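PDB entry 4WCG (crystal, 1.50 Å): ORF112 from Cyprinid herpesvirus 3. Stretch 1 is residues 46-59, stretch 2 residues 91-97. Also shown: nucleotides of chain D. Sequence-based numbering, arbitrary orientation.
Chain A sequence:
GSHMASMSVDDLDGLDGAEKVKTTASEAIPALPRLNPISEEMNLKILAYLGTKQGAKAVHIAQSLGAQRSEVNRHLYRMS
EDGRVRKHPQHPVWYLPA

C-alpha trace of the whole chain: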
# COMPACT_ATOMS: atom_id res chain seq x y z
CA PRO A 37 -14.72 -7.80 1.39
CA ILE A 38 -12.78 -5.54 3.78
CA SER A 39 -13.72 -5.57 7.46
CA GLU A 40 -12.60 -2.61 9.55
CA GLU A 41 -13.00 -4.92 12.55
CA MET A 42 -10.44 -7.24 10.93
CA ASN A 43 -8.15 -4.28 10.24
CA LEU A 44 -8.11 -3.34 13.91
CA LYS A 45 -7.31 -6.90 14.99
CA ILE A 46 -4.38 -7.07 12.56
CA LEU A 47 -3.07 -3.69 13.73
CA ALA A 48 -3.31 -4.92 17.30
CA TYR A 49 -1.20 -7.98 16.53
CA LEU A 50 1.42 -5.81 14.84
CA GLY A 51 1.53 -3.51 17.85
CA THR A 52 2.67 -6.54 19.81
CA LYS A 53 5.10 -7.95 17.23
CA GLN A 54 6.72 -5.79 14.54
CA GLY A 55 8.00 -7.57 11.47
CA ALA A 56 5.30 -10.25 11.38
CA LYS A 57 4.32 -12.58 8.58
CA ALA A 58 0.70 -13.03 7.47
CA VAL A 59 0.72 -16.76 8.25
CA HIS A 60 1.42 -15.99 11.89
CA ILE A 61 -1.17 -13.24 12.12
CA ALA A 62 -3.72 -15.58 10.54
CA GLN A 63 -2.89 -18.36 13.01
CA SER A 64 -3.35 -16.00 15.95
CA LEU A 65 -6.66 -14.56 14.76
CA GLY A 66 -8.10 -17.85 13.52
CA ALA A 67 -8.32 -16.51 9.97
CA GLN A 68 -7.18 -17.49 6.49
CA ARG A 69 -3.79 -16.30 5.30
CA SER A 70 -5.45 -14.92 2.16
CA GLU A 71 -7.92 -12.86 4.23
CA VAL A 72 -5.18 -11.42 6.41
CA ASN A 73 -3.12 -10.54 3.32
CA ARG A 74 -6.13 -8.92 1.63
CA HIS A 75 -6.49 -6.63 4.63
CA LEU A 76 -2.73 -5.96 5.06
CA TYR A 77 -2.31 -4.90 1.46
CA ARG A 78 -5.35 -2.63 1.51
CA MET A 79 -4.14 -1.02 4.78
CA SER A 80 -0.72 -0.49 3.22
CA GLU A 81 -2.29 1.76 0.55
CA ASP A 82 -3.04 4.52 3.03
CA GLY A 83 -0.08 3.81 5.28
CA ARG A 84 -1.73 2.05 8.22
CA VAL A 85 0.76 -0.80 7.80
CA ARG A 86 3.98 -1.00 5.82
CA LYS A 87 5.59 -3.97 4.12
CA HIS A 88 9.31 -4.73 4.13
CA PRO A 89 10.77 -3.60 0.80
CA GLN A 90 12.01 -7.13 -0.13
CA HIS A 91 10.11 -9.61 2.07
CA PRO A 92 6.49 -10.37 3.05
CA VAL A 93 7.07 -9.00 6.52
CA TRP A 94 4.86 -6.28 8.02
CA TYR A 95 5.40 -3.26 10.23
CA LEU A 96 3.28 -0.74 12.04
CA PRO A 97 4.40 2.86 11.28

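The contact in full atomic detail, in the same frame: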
# COMPACT_ATOMS: atom_id res chain seq x y z
N ILE A 46 -5.69 -6.91 13.17
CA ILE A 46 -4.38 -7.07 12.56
C ILE A 46 -3.41 -6.01 13.10
O ILE A 46 -2.26 -6.30 13.43
CB ILE A 46 -4.47 -6.97 11.04
CG1 ILE A 46 -5.24 -8.18 10.50
CG2 ILE A 46 -3.08 -6.90 10.41
CD1 ILE A 46 -5.57 -8.08 9.02
N LEU A 47 -3.89 -4.77 13.19
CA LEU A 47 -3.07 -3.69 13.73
C LEU A 47 -2.69 -3.99 15.18
O LEU A 47 -1.57 -3.69 15.62
CB LEU A 47 -3.82 -2.36 13.65
CG LEU A 47 -4.04 -1.85 12.22
CD1 LEU A 47 -4.94 -0.63 12.22
CD2 LEU A 47 -2.72 -1.50 11.58
N ALA A 48 -3.61 -4.58 15.92
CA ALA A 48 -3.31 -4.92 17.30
C ALA A 48 -2.21 -5.96 17.41
O ALA A 48 -1.35 -5.87 18.28
CB ALA A 48 -4.56 -5.39 18.02
N TYR A 49 -2.25 -6.97 16.54
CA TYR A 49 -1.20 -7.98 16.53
C TYR A 49 0.14 -7.31 16.24
O TYR A 49 1.13 -7.56 16.92
CB TYR A 49 -1.49 -9.07 15.49
CG TYR A 49 -0.48 -10.21 15.50
CD1 TYR A 49 0.73 -10.10 14.83
CD2 TYR A 49 -0.74 -11.38 16.19
CE1 TYR A 49 1.65 -11.13 14.84
CE2 TYR A 49 0.18 -12.43 16.20
CZ TYR A 49 1.37 -12.29 15.52
OH TYR A 49 2.29 -13.32 15.54
N LEU A 50 0.17 -6.44 15.25
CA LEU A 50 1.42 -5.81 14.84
C LEU A 50 1.99 -4.91 15.92
O LEU A 50 3.21 -4.76 16.03
CB LEU A 50 1.21 -5.00 13.55
CG LEU A 50 0.99 -5.90 12.35
CD1 LEU A 50 0.65 -5.07 11.10
CD2 LEU A 50 2.24 -6.75 12.11
N GLY A 51 1.11 -4.34 16.74
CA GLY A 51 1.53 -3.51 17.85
C GLY A 51 2.27 -4.32 18.89
O GLY A 51 3.01 -3.78 19.70
N THR A 52 2.05 -5.63 18.85
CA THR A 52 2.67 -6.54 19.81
C THR A 52 3.95 -7.16 19.24
O THR A 52 4.89 -7.47 19.98
CB THR A 52 1.69 -7.67 20.21
OG1 THR A 52 0.42 -7.10 20.55
CG2 THR A 52 2.22 -8.41 21.39
N LYS A 53 3.98 -7.32 17.92
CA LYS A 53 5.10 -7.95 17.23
C LYS A 53 5.35 -7.32 15.87
O LYS A 53 4.69 -7.68 14.89
CB LYS A 53 4.86 -9.45 17.07
N GLN A 54 6.30 -6.39 15.81
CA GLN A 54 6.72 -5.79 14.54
C GLN A 54 7.41 -6.82 13.66
O GLN A 54 8.08 -7.73 14.16
CB GLN A 54 7.68 -4.63 14.80
CG GLN A 54 7.05 -3.43 15.47
CD GLN A 54 6.35 -2.52 14.49
OE1 GLN A 54 6.31 -2.80 13.29
NE2 GLN A 54 5.81 -1.42 14.98
N GLY A 55 7.27 -6.70 12.35
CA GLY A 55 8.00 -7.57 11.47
C GLY A 55 7.36 -8.94 11.33
O GLY A 55 8.05 -9.95 11.16
N ALA A 56 6.03 -8.98 11.38
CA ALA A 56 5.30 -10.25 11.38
C ALA A 56 4.95 -10.71 9.98
O ALA A 56 4.80 -9.90 9.06
CB ALA A 56 4.04 -10.13 12.21
N LYS A 57 4.81 -12.02 9.82
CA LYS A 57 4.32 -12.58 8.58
C LYS A 57 2.82 -12.85 8.66
O LYS A 57 2.29 -13.11 9.74
CB LYS A 57 5.05 -13.88 8.26
CG LYS A 57 6.52 -13.69 7.95
CD LYS A 57 7.16 -14.98 7.50
CE LYS A 57 8.48 -14.73 6.79
NZ LYS A 57 8.93 -15.92 6.02
N ALA A 58 2.15 -12.79 7.52
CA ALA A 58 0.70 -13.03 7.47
C ALA A 58 0.30 -14.39 8.03
O ALA A 58 -0.76 -14.50 8.67
CB ALA A 58 0.20 -12.90 6.04
N VAL A 59 1.10 -15.42 7.79
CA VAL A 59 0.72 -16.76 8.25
C VAL A 59 0.60 -16.78 9.76
O VAL A 59 -0.24 -17.49 10.32
CB VAL A 59 1.72 -17.84 7.78
CG1 VAL A 59 3.11 -17.60 8.37
CG2 VAL A 59 1.21 -19.22 8.13
N HIS A 91 10.67 -8.39 1.48
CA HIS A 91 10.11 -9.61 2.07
C HIS A 91 8.67 -9.40 2.49
O HIS A 91 8.27 -8.27 2.72
CB HIS A 91 10.93 -10.05 3.28
CG HIS A 91 12.37 -10.33 2.97
ND1 HIS A 91 12.76 -11.24 2.01
CD2 HIS A 91 13.51 -9.83 3.49
CE1 HIS A 91 14.08 -11.28 1.95
NE2 HIS A 91 14.56 -10.43 2.84
N PRO A 92 7.88 -10.48 2.59
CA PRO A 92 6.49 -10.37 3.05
C PRO A 92 6.44 -10.32 4.57
O PRO A 92 5.91 -11.20 5.24
CB PRO A 92 5.84 -11.65 2.51
CG PRO A 92 6.98 -12.64 2.52
CD PRO A 92 8.20 -11.84 2.13
N VAL A 93 7.00 -9.24 5.09
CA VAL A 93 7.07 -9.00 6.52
C VAL A 93 6.47 -7.62 6.77
O VAL A 93 6.68 -6.70 5.98
CB VAL A 93 8.53 -9.13 7.00
CG1 VAL A 93 8.78 -8.38 8.27
CG2 VAL A 93 8.89 -10.62 7.12
N TRP A 94 5.71 -7.46 7.86
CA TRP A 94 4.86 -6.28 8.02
C TRP A 94 5.15 -5.50 9.30
O TRP A 94 5.38 -6.07 10.38
CB TRP A 94 3.38 -6.69 8.00
CG TRP A 94 3.02 -7.29 6.68
CD1 TRP A 94 3.13 -8.61 6.30
CD2 TRP A 94 2.53 -6.58 5.53
NE1 TRP A 94 2.74 -8.75 5.00
CE2 TRP A 94 2.36 -7.53 4.50
CE3 TRP A 94 2.21 -5.25 5.28
CZ2 TRP A 94 1.88 -7.17 3.23
CZ3 TRP A 94 1.75 -4.89 4.04
CH2 TRP A 94 1.58 -5.86 3.02
N TYR A 95 5.12 -4.18 9.15
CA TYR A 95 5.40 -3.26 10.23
C TYR A 95 4.26 -2.29 10.46
O TYR A 95 3.46 -1.99 9.58
CB TYR A 95 6.68 -2.46 9.93
CG TYR A 95 7.86 -3.34 9.67
CD1 TYR A 95 8.63 -3.85 10.71
CD2 TYR A 95 8.22 -3.65 8.36
CE1 TYR A 95 9.72 -4.67 10.45
CE2 TYR A 95 9.31 -4.46 8.10
CZ TYR A 95 10.05 -4.96 9.14
OH TYR A 95 11.14 -5.75 8.86
N LEU A 96 4.24 -1.75 11.67
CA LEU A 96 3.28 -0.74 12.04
C LEU A 96 4.00 0.60 12.16
O LEU A 96 4.78 0.78 13.10
CB LEU A 96 2.64 -1.14 13.38
CG LEU A 96 1.48 -0.36 13.98
CD1 LEU A 96 0.23 -0.54 13.15
CD2 LEU A 96 1.26 -0.82 15.42
N PRO A 97 3.76 1.54 11.22
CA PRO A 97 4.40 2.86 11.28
C PRO A 97 4.04 3.64 12.54
O PRO A 97 2.91 3.46 13.00
CB PRO A 97 3.84 3.58 10.04
CG PRO A 97 3.38 2.49 9.13
CD PRO A 97 2.90 1.39 10.03
P DG D 3 8.11 -15.85 0.02
OP1 DG D 3 9.59 -15.83 0.21
OP2 DG D 3 7.23 -16.21 1.15
O5' DG D 3 7.70 -14.43 -0.55
C5' DG D 3 6.34 -14.18 -0.89
C4' DG D 3 6.21 -12.82 -1.52
O4' DG D 3 7.07 -12.78 -2.68
C3' DG D 3 4.82 -12.47 -2.00
O3' DG D 3 4.17 -11.70 -1.03
C2' DG D 3 5.05 -11.66 -3.27
C1' DG D 3 6.46 -12.05 -3.72
N9 DG D 3 6.50 -12.87 -4.93
C8 DG D 3 7.23 -12.63 -6.07
N7 DG D 3 7.08 -13.54 -6.99
C5 DG D 3 6.19 -14.45 -6.43
C6 DG D 3 5.65 -15.64 -6.96
O6 DG D 3 5.88 -16.16 -8.07
N1 DG D 3 4.77 -16.26 -6.07
C2 DG D 3 4.48 -15.78 -4.82
N2 DG D 3 3.63 -16.51 -4.09
N3 DG D 3 4.98 -14.68 -4.31
C4 DG D 3 5.82 -14.05 -5.17
O HOH W 1 3.58 -12.52 5.03

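The side chain of Gln-54 behaves like a piece of backbone, pairing with both polar groups of Leu-96 as a neighbouring strand would. Its OE1 accepts a hydrogen bond from Leu-96 N at 2.8 Å, while its NE2 donates to Leu-96 O at 3.1 Å, both with N-H...acceptor angles of 168°. With chi1 and chi2 both m, the chain folds so that its amide approaches stretch 2, although the CA-to-CB bond points sideways. A carboxamide suits the place because it offers a donor and an acceptor side by side.

This pairing extends a very short antiparallel connection, a single bridge between Ala-56 and Trp-94. Trp-94 N donates to Ala-56 O (2.9 Å), and Trp-94 O accepts from Ala-56 N (3.1 Å). The same Trp-94 O also receives Gly-55 N at 2.8 Å, so one carbonyl serves two successive amides, with bent angles of 131° and 141°. Ala-56 O is further approached by Val-93 CA in a CA-H...O contact of 3.5 Å.

Glycine is well suited to position 55. At phi/psi of 80/34, a CB would be jammed against the carbonyl oxygen of Gln-54, and it would also sit tightly against Tyr-95 CE1. Without one, Gly-55 CA lies 3.5 Å from Tyr-95 CE1, and Gly-55 O lies 3.4 Å from Val-93 CG1.

Beyond the bridge, the helix with which stretch 1 opens supplies an apolar surface. Leu-96, which has the largest area covered across the contact, points toward it: its CD1 meets Leu-47 CD2 at 3.5 Å, its CB lies 4.1 Å from Leu-50 CB, and its CD2 rests 3.6 Å from Gly-51 CA. Leu-50 is buried and directed toward stretch 2, with CD2 4.3 Å from Trp-94 CB; its branched aliphatic chain thus contacts both residues. Trp-94 is buried too, and Ala-56 O lies at the edge of its ring, near the ring plane. The CB of Ala-56 itself points away from stretch 2, leaving its backbone to make the bridge.

At the other end, a water continues the connection where direct bonding stops. It accepts from Ala-58 N at 2.9 Å and donates to Pro-92 O at 2.7 Å, thereby satisfying an amide in the first turn of the helix that follows the N-cap residue Lys-57. The aliphatic part of Lys-57 lies alongside, its CG 4.0 Å from Val-93 CG2, while the extended chain carries its amino group beyond the contact. Altogether the two stretches bury 597 Å², counting both sides.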